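Local atomic coordinates of phosphoribosylamine--glycine ligase (Thermotoga maritima, PDB entry 1VKZ), a protein that catalyses the ATP-dependent joining of glycine to 5-phospho-beta-D-ribosylamine, the step of de novo purine biosynthesis that makes glycinamide ribonucleotide. Residues 331-336 against 402-407; 359-364 against 374-379; 118-123 against 280-285; 201-206 against 254-259; 17-22 against 40-45. One frame throughout, in Å; residues are numbered along the deposited sequence.

Interaction 1 of 5, residues 331-336 against 402-407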
# COMPACT_ATOMS: atom_id res chain seq x y z
N VAL A 331 -9.35 -11.66 -4.27
CA VAL A 331 -8.98 -11.93 -5.63
C VAL A 331 -9.25 -10.65 -6.40
O VAL A 331 -10.39 -10.21 -6.50
CB VAL A 331 -9.75 -13.15 -6.30
CG1 VAL A 331 -9.49 -13.20 -7.81
CG2 VAL A 331 -9.36 -14.47 -5.68
N VAL A 332 -8.19 -10.06 -6.94
CA VAL A 332 -8.29 -8.87 -7.73
C VAL A 332 -8.64 -9.27 -9.17
O VAL A 332 -7.93 -10.08 -9.79
CB VAL A 332 -6.96 -8.06 -7.69
CG1 VAL A 332 -7.12 -6.74 -8.46
CG2 VAL A 332 -6.52 -7.77 -6.26
N LEU A 333 -9.73 -8.69 -9.70
CA LEU A 333 -9.95 -8.67 -11.15
C LEU A 333 -9.44 -7.35 -11.75
O LEU A 333 -9.82 -6.26 -11.33
CB LEU A 333 -11.42 -8.87 -11.51
CG LEU A 333 -12.13 -9.93 -10.68
CD1 LEU A 333 -13.62 -9.90 -11.03
CD2 LEU A 333 -11.51 -11.26 -10.92
N ALA A 334 -8.55 -7.49 -12.73
CA ALA A 334 -7.96 -6.37 -13.43
C ALA A 334 -8.33 -6.41 -14.92
O ALA A 334 -8.89 -7.39 -15.43
CB ALA A 334 -6.46 -6.36 -13.25
N ALA A 335 -8.05 -5.33 -15.62
CA ALA A 335 -8.36 -5.23 -17.02
C ALA A 335 -7.29 -5.89 -17.88
O ALA A 335 -6.12 -5.94 -17.51
CB ALA A 335 -8.49 -3.78 -17.41
N ARG A 336 -7.69 -6.37 -19.04
CA ARG A 336 -6.73 -6.76 -20.04
C ARG A 336 -5.81 -5.58 -20.34
O ARG A 336 -6.27 -4.46 -20.56
CB ARG A 336 -7.42 -7.18 -21.33
CG ARG A 336 -6.43 -7.49 -22.45
CD ARG A 336 -7.06 -7.90 -23.74
NE ARG A 336 -7.76 -9.16 -23.59
CZ ARG A 336 -9.08 -9.33 -23.65
NH1 ARG A 336 -9.91 -8.31 -23.84
NH2 ARG A 336 -9.56 -10.56 -23.51
N GLU A 402 -15.21 -7.88 -20.16
CA GLU A 402 -14.37 -8.45 -21.21
C GLU A 402 -12.89 -8.22 -20.93
O GLU A 402 -12.50 -7.17 -20.42
CB GLU A 402 -14.73 -7.87 -22.57
CG GLU A 402 -14.11 -8.61 -23.74
CD GLU A 402 -14.81 -8.30 -25.05
OE1 GLU A 402 -15.90 -7.68 -25.02
OE2 GLU A 402 -14.26 -8.67 -26.10
N GLY A 403 -12.10 -9.24 -21.25
CA GLY A 403 -10.69 -9.25 -20.91
C GLY A 403 -10.41 -9.35 -19.44
O GLY A 403 -9.35 -8.94 -18.98
N LYS A 404 -11.37 -9.92 -18.70
CA LYS A 404 -11.31 -10.01 -17.23
C LYS A 404 -10.10 -10.83 -16.82
O LYS A 404 -10.01 -12.01 -17.15
CB LYS A 404 -12.61 -10.61 -16.69
CG LYS A 404 -12.50 -11.36 -15.36
CD LYS A 404 -13.89 -11.83 -14.89
CE LYS A 404 -13.81 -13.15 -14.10
NZ LYS A 404 -15.06 -13.94 -14.14
N THR A 405 -9.18 -10.21 -16.08
CA THR A 405 -7.86 -10.77 -15.81
C THR A 405 -7.59 -11.07 -14.33
O THR A 405 -7.61 -10.16 -13.47
CB THR A 405 -6.81 -9.76 -16.31
OG1 THR A 405 -6.95 -9.58 -17.73
CG2 THR A 405 -5.40 -10.30 -16.13
N TYR A 406 -7.31 -12.33 -14.03
CA TYR A 406 -7.05 -12.70 -12.67
C TYR A 406 -6.16 -13.91 -12.48
O TYR A 406 -5.94 -14.67 -13.41
CB TYR A 406 -8.35 -12.87 -11.89
CG TYR A 406 -9.20 -14.09 -12.18
CD1 TYR A 406 -10.19 -14.05 -13.14
CD2 TYR A 406 -9.10 -15.24 -11.40
CE1 TYR A 406 -11.02 -15.14 -13.35
CE2 TYR A 406 -9.93 -16.35 -11.61
CZ TYR A 406 -10.89 -16.28 -12.58
OH TYR A 406 -11.74 -17.33 -12.83
N ARG A 407 -5.67 -14.05 -11.25
CA ARG A 407 -4.82 -15.16 -10.83
C ARG A 407 -5.65 -16.17 -10.08
O ARG A 407 -6.31 -15.84 -9.10
CB ARG A 407 -3.75 -14.68 -9.87
CG ARG A 407 -2.71 -13.80 -10.47
CD ARG A 407 -1.63 -13.40 -9.49
NE ARG A 407 -0.80 -14.53 -9.09
CZ ARG A 407 0.39 -14.45 -8.51
NH1 ARG A 407 0.96 -13.27 -8.26
NH2 ARG A 407 1.02 -15.56 -8.18
O HOH W 1 -5.85 -11.79 -9.21
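Leu333 and Tyr406 lie side by side and point the same way, the leucine methyl CD2 resting 3.7 Å from Tyr406 CB and close to the first ring carbons. Tyr406 takes the crowded first torsion, with CG between the backbone N and the carbonyl carbon (chi1 73°); its CB is held near the strand while the ring leads away from it. The Val331 side chain crosses that of Tyr406 obliquely, with CG1 4.1 Å from Tyr406 CD2. Branched aliphatic residues suit this side of strand 327-334, because Val331 and Leu333 also pack on helix 385-398.

At the other end Arg336 bends at chi3 and lays one face of its guanidinium over Gly403, with NH2 3.1 Å from Gly403 CA. A side chain on Gly403 would run into that guanidinium, and the positive phi of 68° is likewise one that glycine adopts easily. Between these two ends the backbones form a single antiparallel bridge, the hydrogen-bonded pair Ala334 and Thr405. Ala334 N donates almost straight to Thr405 O (2.9 Å, 176°), and Thr405 N returns a more bent bond to Ala334 O. Thr405 OG1 turns back on its own loop and donates to Gly403 O at 2.8 Å, from above the carbonyl plane. Beyond Tyr406 a water takes over, donating to Val332 O and accepting from Arg407 N.

The chemistry is thus graded: apolar packing beside the helix, a two-bond backbone clasp in the middle, and a charged group lying over bare backbone at the exposed end, which together tie the C-terminal loop to the sheet.

Interaction 2 of 5, residues 359-364 against 374-379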
# COMPACT_ATOMS: atom_id res chain seq x y z
N ALA A 359 -12.72 -0.39 -7.51
CA ALA A 359 -11.59 0.52 -7.72
C ALA A 359 -11.79 1.17 -9.07
O ALA A 359 -12.50 2.18 -9.17
CB ALA A 359 -10.29 -0.25 -7.66
N GLY A 360 -11.21 0.59 -10.11
CA GLY A 360 -11.31 1.15 -11.45
C GLY A 360 -12.65 0.89 -12.12
O GLY A 360 -12.71 0.19 -13.13
N VAL A 361 -13.72 1.45 -11.56
CA VAL A 361 -15.05 1.36 -12.19
C VAL A 361 -15.64 2.72 -12.35
O VAL A 361 -15.45 3.58 -11.49
CB VAL A 361 -16.04 0.52 -11.37
CG1 VAL A 361 -15.53 -0.93 -11.25
CG2 VAL A 361 -16.31 1.17 -9.99
N ALA A 362 -16.36 2.92 -13.46
CA ALA A 362 -17.09 4.17 -13.73
C ALA A 362 -18.50 3.90 -14.18
O ALA A 362 -18.86 2.78 -14.49
CB ALA A 362 -16.38 4.99 -14.74
N GLU A 363 -19.32 4.95 -14.18
CA GLU A 363 -20.67 4.88 -14.72
C GLU A 363 -20.63 5.51 -16.10
O GLU A 363 -20.04 6.57 -16.27
CB GLU A 363 -21.67 5.66 -13.85
CG GLU A 363 -21.56 5.41 -12.35
CD GLU A 363 -22.69 6.06 -11.54
OE1 GLU A 363 -23.44 6.89 -12.10
OE2 GLU A 363 -22.82 5.74 -10.33
N LYS A 364 -21.24 4.85 -17.08
CA LYS A 364 -21.33 5.38 -18.43
C LYS A 364 -22.53 4.77 -19.11
O LYS A 364 -22.67 3.54 -19.15
CB LYS A 364 -20.05 5.04 -19.21
CG LYS A 364 -19.74 5.99 -20.36
CD LYS A 364 -18.95 5.30 -21.48
CE LYS A 364 -19.87 4.59 -22.50
NZ LYS A 364 -20.61 5.55 -23.35
N ARG A 374 -6.85 -2.02 -12.03
CA ARG A 374 -7.52 -2.94 -11.14
C ARG A 374 -8.96 -2.47 -11.01
O ARG A 374 -9.24 -1.31 -10.61
CB ARG A 374 -6.80 -2.98 -9.79
CG ARG A 374 -5.34 -3.38 -9.99
CD ARG A 374 -4.57 -3.74 -8.72
NE ARG A 374 -4.25 -2.57 -7.90
CZ ARG A 374 -3.71 -2.64 -6.69
NH1 ARG A 374 -3.42 -3.81 -6.16
NH2 ARG A 374 -3.47 -1.54 -6.02
N VAL A 375 -9.87 -3.39 -11.33
CA VAL A 375 -11.28 -3.07 -11.48
C VAL A 375 -11.98 -3.37 -10.17
O VAL A 375 -12.52 -2.47 -9.49
CB VAL A 375 -11.89 -3.85 -12.68
CG1 VAL A 375 -13.33 -3.39 -13.03
CG2 VAL A 375 -11.02 -3.66 -13.88
N LEU A 376 -11.94 -4.64 -9.80
CA LEU A 376 -12.66 -5.11 -8.62
C LEU A 376 -11.79 -5.96 -7.71
O LEU A 376 -10.91 -6.69 -8.15
CB LEU A 376 -13.87 -5.98 -9.03
CG LEU A 376 -14.86 -5.28 -9.94
CD1 LEU A 376 -15.63 -6.26 -10.79
CD2 LEU A 376 -15.83 -4.43 -9.13
N HIS A 377 -12.15 -5.91 -6.43
CA HIS A 377 -11.65 -6.81 -5.44
C HIS A 377 -12.79 -7.72 -5.03
O HIS A 377 -13.76 -7.26 -4.46
CB HIS A 377 -11.10 -5.98 -4.31
CG HIS A 377 -10.06 -5.02 -4.77
ND1 HIS A 377 -8.72 -5.19 -4.48
CD2 HIS A 377 -10.14 -3.93 -5.56
CE1 HIS A 377 -8.03 -4.21 -5.05
NE2 HIS A 377 -8.87 -3.43 -5.70
N CYS A 378 -12.66 -9.01 -5.34
CA CYS A 378 -13.61 -10.03 -4.88
C CYS A 378 -13.17 -10.68 -3.56
O CYS A 378 -12.11 -11.28 -3.46
CB CYS A 378 -13.80 -11.07 -5.95
SG CYS A 378 -14.66 -10.41 -7.38
N MSE A 379 -13.98 -10.51 -2.52
CA MSE A 379 -13.60 -10.99 -1.19
C MSE A 379 -14.28 -12.32 -0.90
O MSE A 379 -15.45 -12.53 -1.21
CB MSE A 379 -13.99 -9.98 -0.07
CG MSE A 379 -13.57 -8.52 -0.31
SE MSE A 379 -11.62 -8.28 -0.48
CE MSE A 379 -11.51 -8.29 -2.18
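An inverse gamma turn centred on Gly360 interrupts strand 356-364 just where it meets its neighbour, so that two successive N-H groups turn to the same partner strand. Ala359 N donates to Val375 O at 2.9 Å, and Gly360 N donates to Arg374 O at 2.8 Å; both bonds are somewhat bent but lie in the planes of their carbonyls. The turn closes on itself through Val361 N and Ala359 O. Glycine suits its centre, since a CB there would clash with Arg374 O.

Small size matters at Ala359 as well: its CB points toward the other strand, 3.3 Å from Arg374 O, and meets the edge of the His377 ring in its plane, near NE2. The other ring nitrogen, His377 ND1, is hydrogen-bonded to Asp330, which helps to fix the ring. Past the turn, Val361 and Val375 cross obliquely, CG1 to CG1 at 3.7 Å. Val375 CG1 gets there because it stands anti to its backbone N (chi1 -171°), and Leu376 CD2 touches the same Val361 methyl at 4.1 Å, closing a small apolar patch.

The partner strand is irregular too. Val375 and Leu376 both face Leu333 of the strand on its other side, a classic beta bulge. The inverse gamma turn and the classic bulge are local irregularities of adjacent antiparallel strands, 356-364 and 374-382, in the six-stranded sheet to which the C domain of the GARS family contributes.

Interaction 3 of 5, residues 118-123 against 280-285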
# COMPACT_ATOMS: atom_id res chain seq x y z
N GLY A 118 19.59 3.77 13.97
CA GLY A 118 19.94 2.35 14.20
C GLY A 118 18.86 1.36 13.79
O GLY A 118 18.61 0.39 14.50
N ILE A 119 18.22 1.62 12.65
CA ILE A 119 17.13 0.81 12.14
C ILE A 119 17.71 -0.16 11.10
O ILE A 119 18.36 0.24 10.13
CB ILE A 119 16.05 1.71 11.54
CG1 ILE A 119 15.37 2.57 12.64
CG2 ILE A 119 14.99 0.89 10.83
CD1 ILE A 119 14.88 3.86 12.13
N ARG A 120 17.46 -1.45 11.30
CA ARG A 120 18.16 -2.47 10.56
C ARG A 120 17.72 -2.42 9.11
O ARG A 120 16.56 -2.56 8.79
CB ARG A 120 17.92 -3.85 11.16
CG ARG A 120 18.71 -4.96 10.49
CD ARG A 120 18.43 -6.37 11.04
NE ARG A 120 18.51 -6.44 12.51
CZ ARG A 120 17.50 -6.24 13.36
NH1 ARG A 120 16.29 -5.95 12.92
NH2 ARG A 120 17.71 -6.33 14.67
N THR A 121 18.69 -2.16 8.24
CA THR A 121 18.42 -2.05 6.83
C THR A 121 19.65 -2.49 6.07
O THR A 121 20.70 -2.64 6.64
CB THR A 121 17.99 -0.57 6.51
OG1 THR A 121 17.54 -0.47 5.17
CG2 THR A 121 19.16 0.40 6.58
N ALA A 122 19.48 -2.73 4.78
CA ALA A 122 20.58 -3.15 3.94
C ALA A 122 21.60 -2.07 3.83
O ALA A 122 21.27 -0.89 3.86
CB ALA A 122 20.08 -3.51 2.55
N ARG A 123 22.84 -2.48 3.69
CA ARG A 123 23.94 -1.59 3.36
C ARG A 123 23.64 -0.96 2.00
O ARG A 123 23.00 -1.56 1.16
CB ARG A 123 25.24 -2.39 3.34
CG ARG A 123 26.46 -1.64 3.81
CD ARG A 123 27.73 -2.51 3.85
NE ARG A 123 27.70 -3.57 2.82
CZ ARG A 123 27.89 -3.38 1.50
NH1 ARG A 123 28.12 -2.17 1.00
NH2 ARG A 123 27.82 -4.42 0.68
N ASP A 280 16.39 -11.99 11.04
CA ASP A 280 16.09 -10.61 11.41
C ASP A 280 15.34 -9.91 10.32
O ASP A 280 15.61 -10.15 9.16
CB ASP A 280 17.38 -9.83 11.71
CG ASP A 280 18.16 -10.41 12.87
OD1 ASP A 280 18.41 -11.63 12.86
OD2 ASP A 280 18.55 -9.73 13.84
N PRO A 281 14.40 -9.06 10.70
CA PRO A 281 13.72 -8.22 9.76
C PRO A 281 14.49 -6.94 9.42
O PRO A 281 14.91 -6.19 10.32
CB PRO A 281 12.41 -7.87 10.49
CG PRO A 281 12.78 -7.86 11.89
CD PRO A 281 13.88 -8.86 12.07
N TYR A 282 14.64 -6.72 8.10
CA TYR A 282 15.22 -5.52 7.50
C TYR A 282 14.12 -4.73 6.80
O TYR A 282 13.21 -5.30 6.17
CB TYR A 282 16.27 -5.91 6.45
CG TYR A 282 17.49 -6.53 7.03
CD1 TYR A 282 17.49 -7.84 7.48
CD2 TYR A 282 18.66 -5.81 7.14
CE1 TYR A 282 18.63 -8.42 8.02
CE2 TYR A 282 19.81 -6.37 7.70
CZ TYR A 282 19.78 -7.66 8.13
OH TYR A 282 20.92 -8.21 8.66
N ILE A 283 14.22 -3.40 6.94
CA ILE A 283 13.31 -2.48 6.27
C ILE A 283 13.78 -2.16 4.88
O ILE A 283 14.81 -1.52 4.71
CB ILE A 283 13.14 -1.17 7.05
CG1 ILE A 283 12.57 -1.47 8.44
CG2 ILE A 283 12.24 -0.22 6.28
CD1 ILE A 283 12.34 -0.28 9.30
N LEU A 284 12.99 -2.61 3.90
CA LEU A 284 13.21 -2.36 2.49
C LEU A 284 12.73 -1.00 2.08
O LEU A 284 13.26 -0.43 1.14
CB LEU A 284 12.48 -3.39 1.63
CG LEU A 284 12.98 -4.81 1.84
CD1 LEU A 284 12.26 -5.73 0.88
CD2 LEU A 284 14.47 -4.85 1.64
N GLU A 285 11.69 -0.52 2.77
CA GLU A 285 11.10 0.77 2.49
C GLU A 285 10.00 1.05 3.47
O GLU A 285 9.44 0.17 4.09
CB GLU A 285 10.56 0.87 1.06
CG GLU A 285 9.30 0.08 0.84
CD GLU A 285 8.87 0.02 -0.61
OE1 GLU A 285 9.66 0.36 -1.54
OE2 GLU A 285 7.70 -0.37 -0.80
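This is a mixed polar and apolar crossing in the ATP-grasp domain, where residues 119-122, in the loop between helix 107-116 and strand 124-127, cross residues 280-283 at about 90°; these lie on strand 280-287, an outermost strand of its antiparallel sheet. That strand also carries Glu285, predicted to bind Mg(2+). Ile283 N donates a nearly straight bond to Arg120 O (3.1 Å, 171°), and Thr121 OG1 donates to Ile283 O at 3.0 Å. The threonine hydroxyl is shared with Lys111.

Arg120 serves as both apolar lid and cation. Its CD sits over the centre of the Tyr282 ring in a CH-pi contact, 3.5 Å from the centroid. The bend at chi3 (-50°) lifts the guanidinium off the ring: CZ stands nearly over its centre, but too far for more than a weak cation-pi attraction, and NH1 donates within the guanidinium plane to Pro281 O at 3.0 Å. Asp280 OD2 lies over the guanidinium face, 3.5 Å from Arg120 NE, a salt bridge of charges alone. On the buried side the isoleucines cross obliquely, and Ile119 CG2 presses on Ile283 CD1 at 3.3 Å, tighter than usual van der Waals contact.

Interaction 4 of 5, residues 201-206 against 254-259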
# COMPACT_ATOMS: atom_id res chain seq x y z
N ALA A 201 0.91 -0.51 10.59
CA ALA A 201 0.42 -0.10 11.88
C ALA A 201 -0.39 1.20 11.80
O ALA A 201 -0.15 2.08 10.95
CB ALA A 201 1.58 0.04 12.84
N VAL A 202 -1.36 1.28 12.72
CA VAL A 202 -2.02 2.54 13.05
C VAL A 202 -1.17 3.15 14.14
O VAL A 202 -0.79 2.48 15.09
CB VAL A 202 -3.47 2.35 13.56
CG1 VAL A 202 -4.18 3.67 13.59
CG2 VAL A 202 -4.25 1.40 12.66
N VAL A 203 -0.89 4.43 13.99
CA VAL A 203 0.15 5.13 14.73
C VAL A 203 -0.35 6.50 15.23
O VAL A 203 -1.05 7.23 14.51
CB VAL A 203 1.38 5.37 13.85
CG1 VAL A 203 2.40 6.23 14.60
CG2 VAL A 203 2.01 4.05 13.40
N ASN A 204 0.02 6.82 16.48
CA ASN A 204 -0.16 8.16 17.09
C ASN A 204 1.07 8.44 17.90
O ASN A 204 1.23 7.90 18.98
CB ASN A 204 -1.40 8.23 18.01
CG ASN A 204 -1.55 9.59 18.75
OD1 ASN A 204 -1.13 10.66 18.27
ND2 ASN A 204 -2.18 9.54 19.91
N GLY A 205 1.95 9.26 17.34
CA GLY A 205 3.19 9.63 17.99
C GLY A 205 3.99 8.39 18.19
O GLY A 205 4.40 7.78 17.21
N ARG A 206 4.20 7.99 19.45
CA ARG A 206 4.99 6.81 19.78
C ARG A 206 4.16 5.56 20.03
O ARG A 206 4.71 4.46 20.11
CB ARG A 206 5.87 7.08 21.00
CG ARG A 206 7.03 8.00 20.70
CD ARG A 206 8.24 7.32 20.10
NE ARG A 206 9.10 6.64 21.07
CZ ARG A 206 9.91 7.25 21.92
NH1 ARG A 206 9.96 8.58 21.97
NH2 ARG A 206 10.66 6.55 22.77
N LYS A 254 11.76 2.17 16.90
CA LYS A 254 12.96 2.95 16.61
C LYS A 254 12.67 3.97 15.53
O LYS A 254 13.20 5.07 15.55
CB LYS A 254 14.14 2.06 16.24
CG LYS A 254 15.06 1.61 17.39
CD LYS A 254 16.21 0.75 16.80
CE LYS A 254 17.47 0.68 17.69
NZ LYS A 254 17.40 -0.39 18.75
N THR A 255 11.78 3.60 14.61
CA THR A 255 11.28 4.50 13.56
C THR A 255 10.48 5.65 14.13
O THR A 255 10.65 6.79 13.73
CB THR A 255 10.41 3.72 12.57
OG1 THR A 255 11.21 2.73 11.90
CG2 THR A 255 9.92 4.63 11.43
N LEU A 256 9.59 5.35 15.06
CA LEU A 256 8.79 6.40 15.69
C LEU A 256 9.60 7.31 16.60
O LEU A 256 9.35 8.53 16.65
CB LEU A 256 7.62 5.79 16.43
CG LEU A 256 6.72 5.03 15.47
CD1 LEU A 256 5.58 4.37 16.20
CD2 LEU A 256 6.24 5.99 14.38
N TRP A 257 10.54 6.73 17.34
CA TRP A 257 11.49 7.53 18.13
C TRP A 257 12.25 8.49 17.21
O TRP A 257 12.34 9.70 17.50
CB TRP A 257 12.43 6.65 18.95
CG TRP A 257 13.66 7.34 19.42
CD1 TRP A 257 14.95 7.02 19.11
CD2 TRP A 257 13.72 8.51 20.23
NE1 TRP A 257 15.82 7.90 19.70
CE2 TRP A 257 15.08 8.84 20.39
CE3 TRP A 257 12.76 9.33 20.84
CZ2 TRP A 257 15.50 9.94 21.14
CZ3 TRP A 257 13.17 10.44 21.57
CH2 TRP A 257 14.53 10.72 21.72
N GLY A 258 12.76 7.96 16.10
CA GLY A 258 13.50 8.78 15.16
C GLY A 258 12.69 9.95 14.65
O GLY A 258 13.20 11.07 14.58
N VAL A 259 11.41 9.73 14.34
CA VAL A 259 10.50 10.84 13.94
C VAL A 259 10.37 11.88 15.05
O VAL A 259 10.42 13.09 14.79
CB VAL A 259 9.08 10.33 13.58
CG1 VAL A 259 8.17 11.51 13.17
CG2 VAL A 259 9.11 9.30 12.44
O HOH W 2 6.20 9.93 16.51
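Leu256 pushes its two methyls under the end of strand 195-204, where they sit against Gly205 O and the tip of Val203. This is helix-on-sheet packing in the ATP-grasp domain: helix 242-261 lies on an antiparallel sheet and meets it at the turn that leads from strand 195-204 into strand 207-210. Val203 and Leu256 reach toward each other tip to tip, with Val203 CG1 3.9 Å from Leu256 CD2. The leucine is extended at chi2 (178°), which spreads its branch between the valine and the turn, and CD1 comes to 3.7 Å from Gly205 O. Phe208 of the next strand touches both apolar residues. An alanine here lacks both methyls that meet Val203 and Gly205 O, and would probably loosen the packing between helix and sheet beneath the turn.

Gly205 sits at a positive phi (61°), a conformation glycine takes up readily where the chain reverses. On the solvent side the contact changes character. Arg206 bends at chi2 and chi3, so that its chain folds back along the helix with CD 3.6 Å from Trp257 N. Arg206 and Trp257 then lie side by side, pointing the same way. The guanidinium plane stands 59° from the ring plane, so the two groups are not stacked; Trp257 CB lies over the guanidinium centre instead. A flexible cationic chain suits this edge, since it can lie along the helix and still carry its charge to Glu260, which forms a salt bridge with NH1. That same NH1 approaches the indole at its edge, near the ring plane, 3.1 Å from Trp257 CE3.

Interaction 5 of 5, residues 17-22 against 40-45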
# COMPACT_ATOMS: atom_id res chain seq x y z
N ARG A 17 -18.47 12.42 10.95
CA ARG A 17 -18.23 12.22 9.52
C ARG A 17 -16.78 11.91 9.13
O ARG A 17 -15.83 12.54 9.61
CB ARG A 17 -18.71 13.42 8.74
CG ARG A 17 -19.78 14.20 9.48
CD ARG A 17 -20.66 15.07 8.63
NE ARG A 17 -19.94 15.67 7.51
CZ ARG A 17 -20.35 16.73 6.85
NH1 ARG A 17 -21.49 17.36 7.19
NH2 ARG A 17 -19.62 17.18 5.84
N VAL A 18 -16.65 10.94 8.22
CA VAL A 18 -15.38 10.46 7.73
C VAL A 18 -15.19 10.83 6.26
O VAL A 18 -16.07 10.66 5.43
CB VAL A 18 -15.30 8.95 7.90
CG1 VAL A 18 -13.96 8.40 7.41
CG2 VAL A 18 -15.55 8.60 9.36
N HIS A 19 -14.02 11.35 5.96
CA HIS A 19 -13.74 11.79 4.63
C HIS A 19 -12.55 11.05 4.05
O HIS A 19 -11.45 11.10 4.58
CB HIS A 19 -13.45 13.25 4.72
CG HIS A 19 -14.63 14.05 5.15
ND1 HIS A 19 -15.57 14.51 4.26
CD2 HIS A 19 -15.01 14.50 6.37
CE1 HIS A 19 -16.47 15.24 4.90
NE2 HIS A 19 -16.15 15.25 6.18
N ILE A 20 -12.78 10.31 2.98
CA ILE A 20 -11.75 9.46 2.43
C ILE A 20 -11.30 10.00 1.07
O ILE A 20 -12.08 10.12 0.09
CB ILE A 20 -12.27 7.99 2.34
CG1 ILE A 20 -12.60 7.50 3.75
CG2 ILE A 20 -11.23 7.06 1.71
CD1 ILE A 20 -13.42 6.34 3.80
N LEU A 21 -10.02 10.33 1.02
CA LEU A 21 -9.42 10.76 -0.25
C LEU A 21 -8.94 9.55 -1.08
O LEU A 21 -8.18 8.75 -0.61
CB LEU A 21 -8.30 11.74 0.03
CG LEU A 21 -8.64 13.10 0.65
CD1 LEU A 21 -9.93 13.21 1.36
CD2 LEU A 21 -7.53 13.51 1.61
N GLY A 22 -9.44 9.44 -2.30
CA GLY A 22 -9.03 8.42 -3.23
C GLY A 22 -10.18 7.73 -3.94
O GLY A 22 -11.36 8.06 -3.74
N GLU A 40 -20.97 8.65 8.72
CA GLU A 40 -21.34 9.26 7.45
C GLU A 40 -20.06 9.41 6.66
O GLU A 40 -19.13 10.07 7.11
CB GLU A 40 -21.99 10.63 7.70
CG GLU A 40 -23.06 11.06 6.70
CD GLU A 40 -23.40 12.55 6.81
OE1 GLU A 40 -22.48 13.37 6.62
OE2 GLU A 40 -24.58 12.90 7.07
N VAL A 41 -19.99 8.80 5.48
CA VAL A 41 -18.74 8.66 4.79
C VAL A 41 -18.77 9.41 3.47
O VAL A 41 -19.69 9.26 2.67
CB VAL A 41 -18.34 7.15 4.68
CG1 VAL A 41 -17.21 6.90 3.68
CG2 VAL A 41 -17.94 6.61 6.06
N HIS A 42 -17.77 10.25 3.27
CA HIS A 42 -17.59 10.97 2.03
C HIS A 42 -16.29 10.54 1.35
O HIS A 42 -15.22 10.50 1.97
CB HIS A 42 -17.59 12.46 2.31
CG HIS A 42 -18.79 12.92 3.08
ND1 HIS A 42 -19.96 13.31 2.47
CD2 HIS A 42 -19.01 13.00 4.41
CE1 HIS A 42 -20.85 13.63 3.39
NE2 HIS A 42 -20.29 13.45 4.58
N PHE A 43 -16.39 10.21 0.07
CA PHE A 43 -15.24 9.83 -0.71
C PHE A 43 -14.89 10.90 -1.72
O PHE A 43 -15.77 11.55 -2.28
CB PHE A 43 -15.53 8.57 -1.45
CG PHE A 43 -16.02 7.45 -0.61
CD1 PHE A 43 -17.38 7.27 -0.40
CD2 PHE A 43 -15.13 6.49 -0.14
CE1 PHE A 43 -17.86 6.17 0.31
CE2 PHE A 43 -15.60 5.40 0.56
CZ PHE A 43 -17.00 5.24 0.78
N TYR A 44 -13.60 11.08 -1.95
CA TYR A 44 -13.09 12.16 -2.79
C TYR A 44 -11.97 11.65 -3.71
O TYR A 44 -10.83 11.59 -3.28
CB TYR A 44 -12.53 13.26 -1.92
CG TYR A 44 -13.48 13.82 -0.90
CD1 TYR A 44 -13.70 13.17 0.31
CD2 TYR A 44 -14.15 15.01 -1.13
CE1 TYR A 44 -14.58 13.69 1.24
CE2 TYR A 44 -15.04 15.55 -0.19
CZ TYR A 44 -15.22 14.88 0.98
OH TYR A 44 -16.08 15.37 1.88
N PRO A 45 -12.26 11.31 -4.97
CA PRO A 45 -13.60 11.30 -5.58
C PRO A 45 -14.37 9.98 -5.54
O PRO A 45 -15.43 9.89 -6.11
CB PRO A 45 -13.29 11.66 -7.03
CG PRO A 45 -11.98 11.01 -7.27
CD PRO A 45 -11.24 10.99 -5.97
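Strands 17-22 and 40-43 are the parallel neighbours of a beta-alpha-beta unit in the Rossmann-like N domain, joined through helix 25-36. The tight part is the face that helix covers. Ile20 CD1 touches both Val41 CG1 (3.8 Å) and the Phe43 ring, and the same valine methyl lies over a face of that ring; beta-branched residues suit such a buried strand. The backbone bonds are straight mid-ladder, where Ile20 N donates to His42 O at 2.6 Å, and more bent toward Tyr44.

The other face, with Arg17, Glu40, His19, His42, Tyr44 and Leu21, is more polar, and it is looser and open to solvent at its Arg17-Glu40 end. There Arg17 NE lies 3.5 Å from Glu40 OE1, the oxygen well out of the guanidinium plane, so only charges attract. His42 NE2 donates to the same OE1 at 3.0 Å. An alanine at Arg17 removes the opposing charge and the guanidinium face beside His42 NE2, and would probably leave Glu40 less firmly placed.

Deeper in, His19, His42 and Tyr44 form an aromatic cluster, the imidazoles near parallel (17°) but slid apart. Glu71 holds His19 NE2, while His19 ND1 and Tyr44 OH share a hydrogen bond of 2.6 Å.

Interactions 2 and 5 are the buried contacts, whereas interactions 1, 3 and 4 each run from a buried side to a more open one. Interactions 1 and 2 touch and belong to one antiparallel sheet, in which strands 327-334 and 374-382 are neighbours. Interactions 3 and 4 meet in the ATP-grasp domain, where Ile119 packs on Lys254 and Thr255 of helix 242-261. Interaction 5 stands apart in the N domain, the one regular parallel ladder. Interaction 1 has a single antiparallel bridge and interaction 2 a pairing broken by a turn and a bulge. An arginine lies at the more open side of 1, 3, 4 and also 5, over backbone, ring, helix and carboxylate in turn.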